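Local coordinates for SnoaL-like domain-containing protein (PDB 3FGY), which is of unknown function but belongs to the SnoaL-like, NTF2-like family, whose cone-shaped fold commonly encloses a ligand-binding or catalytic pocket, at the interface of chains A and B. Numbering follows the deposited sequence. Chains: chain A/B, uncharacterized NTF2-like protein.

The interface of chains A and B. Residues chain A 102-104, 120; chain B 102-104, 120.
Two copies of one sheet, meeting about a two-fold axis, show how a contact can be tightly packed by carbon on one side and bridged by water on the other. The packed part rests on two pairs related by the axis, A:Val104 with B:Tyr120 and A:Tyr120 with B:Val104. In each, one methyl branch of the valine, CG2, stands over the middle of the partner's phenol face: A:Val104 CG2 lies 3.4 Å from the centroid of the B:Tyr120 ring, a CH-pi contact nearly equidistant from the ring carbons. The valine torsion (chi1 172° in A:Val104) sets CG1 anti to the backbone N and leaves CG2, anti to the carbonyl carbon, to make this contact, the two side chains crossing at about a right angle. At the axis the CB atoms of A:Tyr120 and B:Tyr120 touch at 3.8 Å. From there each ring runs outwards with CG anti to its own carbonyl carbon (chi1 -60° in A:Tyr120), its CD2-CE2 edge along the opposite main chain: A:Tyr120 CD2 comes 3.5 Å from B:Asp102 O, and CE2 3.5 Å from B:Trp103 N. Methyl over the face and main chain along the edge together hold the ring's rotation.

Towards the phenol tips the packing gives way to water. No direct polar bond joins the chains here; instead A:Tyr120 OH reaches water 1 at 2.7 Å, and that water lies 2.7 Å from the carboxylate OD1 of B:Asp102. Water 2 makes the twin bridge, 2.6 Å from B:Tyr120 OH and 2.8 Å from A:Asp102 OD1. Each water, in its ring's plane, tethers the hydroxyl to the partner's aspartate. Residues 102 to 104 belong to strand 98-110 and the tyrosine ends strand 113-120; these strands bring the sheet faces together around the axis in what is plausibly the family's dimer.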
loop_
_atom_site.group_PDB
_atom_site.type_symbol
_atom_site.label_atom_id
_atom_site.label_comp_id
_atom_site.label_asym_id
_atom_site.label_seq_id
_atom_site.Cartn_x
_atom_site.Cartn_y
_atom_site.Cartn_z
ATOM N N ASP A 102 0.424 7.194 -5.569
ATOM C CA ASP A 102 0.893 6.939 -4.191
ATOM C C ASP A 102 0.984 5.434 -4.024
ATOM O O ASP A 102 0.013 4.701 -4.267
ATOM C CB ASP A 102 -0.023 7.538 -3.138
ATOM C CG ASP A 102 0.262 9.010 -2.925
ATOM O OD1 ASP A 102 1.161 9.340 -2.147
ATOM O OD2 ASP A 102 -0.412 9.825 -3.569
ATOM N N TRP A 103 2.164 4.951 -3.653
ATOM C CA TRP A 103 2.423 3.534 -3.621
ATOM C C TRP A 103 3.128 3.036 -2.353
ATOM O O TRP A 103 3.850 3.781 -1.676
ATOM C CB TRP A 103 3.242 3.120 -4.850
ATOM C CG TRP A 103 4.470 3.951 -5.096
ATOM C CD1 TRP A 103 4.597 5.020 -5.949
ATOM C CD2 TRP A 103 5.776 3.772 -4.492
ATOM N NE1 TRP A 103 5.887 5.517 -5.904
ATOM C CE2 TRP A 103 6.628 4.763 -5.032
ATOM C CE3 TRP A 103 6.298 2.874 -3.559
ATOM C CZ2 TRP A 103 7.982 4.880 -4.667
ATOM C CZ3 TRP A 103 7.671 2.983 -3.205
ATOM C CH2 TRP A 103 8.480 3.986 -3.752
ATOM N N VAL A 104 2.940 1.747 -2.077
ATOM C CA VAL A 104 3.750 1.030 -1.105
ATOM C C VAL A 104 4.308 -0.237 -1.753
ATOM O O VAL A 104 3.596 -0.988 -2.418
ATOM C CB VAL A 104 2.922 0.658 0.148
ATOM C CG1 VAL A 104 3.722 -0.293 1.099
ATOM C CG2 VAL A 104 2.451 1.933 0.878
ATOM N N TYR A 120 1.372 -2.071 -3.795
ATOM C CA TYR A 120 0.059 -1.526 -3.525
ATOM C C TYR A 120 0.059 -0.154 -4.226
ATOM O O TYR A 120 0.794 0.737 -3.840
ATOM C CB TYR A 120 -0.193 -1.406 -2.037
ATOM C CG TYR A 120 -0.121 -2.729 -1.296
ATOM C CD1 TYR A 120 1.116 -3.285 -0.962
ATOM C CD2 TYR A 120 -1.266 -3.418 -0.890
ATOM C CE1 TYR A 120 1.202 -4.484 -0.254
ATOM C CE2 TYR A 120 -1.177 -4.612 -0.188
ATOM C CZ TYR A 120 0.039 -5.157 0.123
ATOM O OH TYR A 120 0.158 -6.344 0.848
ATOM N N ASP B 102 -6.307 -6.500 -1.524
ATOM C CA ASP B 102 -5.086 -6.474 -0.754
ATOM C C ASP B 102 -4.732 -5.013 -0.494
ATOM O O ASP B 102 -4.601 -4.181 -1.416
ATOM C CB ASP B 102 -3.915 -7.174 -1.507
ATOM C CG ASP B 102 -3.845 -8.676 -1.227
ATOM O OD1 ASP B 102 -3.455 -9.073 -0.104
ATOM O OD2 ASP B 102 -4.228 -9.462 -2.120
ATOM N N TRP B 103 -4.582 -4.671 0.779
ATOM C CA TRP B 103 -4.444 -3.297 1.178
ATOM C C TRP B 103 -3.330 -3.040 2.185
ATOM O O TRP B 103 -2.920 -3.933 2.948
ATOM C CB TRP B 103 -5.786 -2.794 1.778
ATOM C CG TRP B 103 -6.378 -3.640 2.818
ATOM C CD1 TRP B 103 -7.367 -4.555 2.657
ATOM C CD2 TRP B 103 -6.080 -3.630 4.232
ATOM N NE1 TRP B 103 -7.654 -5.163 3.851
ATOM C CE2 TRP B 103 -6.898 -4.605 4.840
ATOM C CE3 TRP B 103 -5.176 -2.940 5.023
ATOM C CZ2 TRP B 103 -6.844 -4.886 6.210
ATOM C CZ3 TRP B 103 -5.134 -3.213 6.397
ATOM C CH2 TRP B 103 -5.955 -4.199 6.963
ATOM N N VAL B 104 -2.894 -1.792 2.205
ATOM C CA VAL B 104 -2.031 -1.277 3.267
ATOM C C VAL B 104 -2.641 0.020 3.782
ATOM O O VAL B 104 -3.100 0.858 3.009
ATOM C CB VAL B 104 -0.589 -0.955 2.758
ATOM C CG1 VAL B 104 0.254 -0.202 3.855
ATOM C CG2 VAL B 104 0.148 -2.220 2.304
ATOM N N TYR B 120 -3.784 2.341 0.694
ATOM C CA TYR B 120 -3.245 1.891 -0.576
ATOM C C TYR B 120 -3.986 0.612 -0.909
ATOM O O TYR B 120 -3.871 -0.375 -0.178
ATOM C CB TYR B 120 -1.739 1.655 -0.471
ATOM C CG TYR B 120 -0.944 2.862 -0.007
ATOM C CD1 TYR B 120 -0.914 3.212 1.342
ATOM C CD2 TYR B 120 -0.202 3.615 -0.903
ATOM C CE1 TYR B 120 -0.190 4.310 1.783
ATOM C CE2 TYR B 120 0.529 4.697 -0.491
ATOM C CZ TYR B 120 0.564 5.044 0.846
ATOM O OH TYR B 120 1.330 6.134 1.240
HETATM O O HOH W 1 -2.127 -7.554 1.636
HETATM O O HOH W 2 2.553 7.532 -0.604
#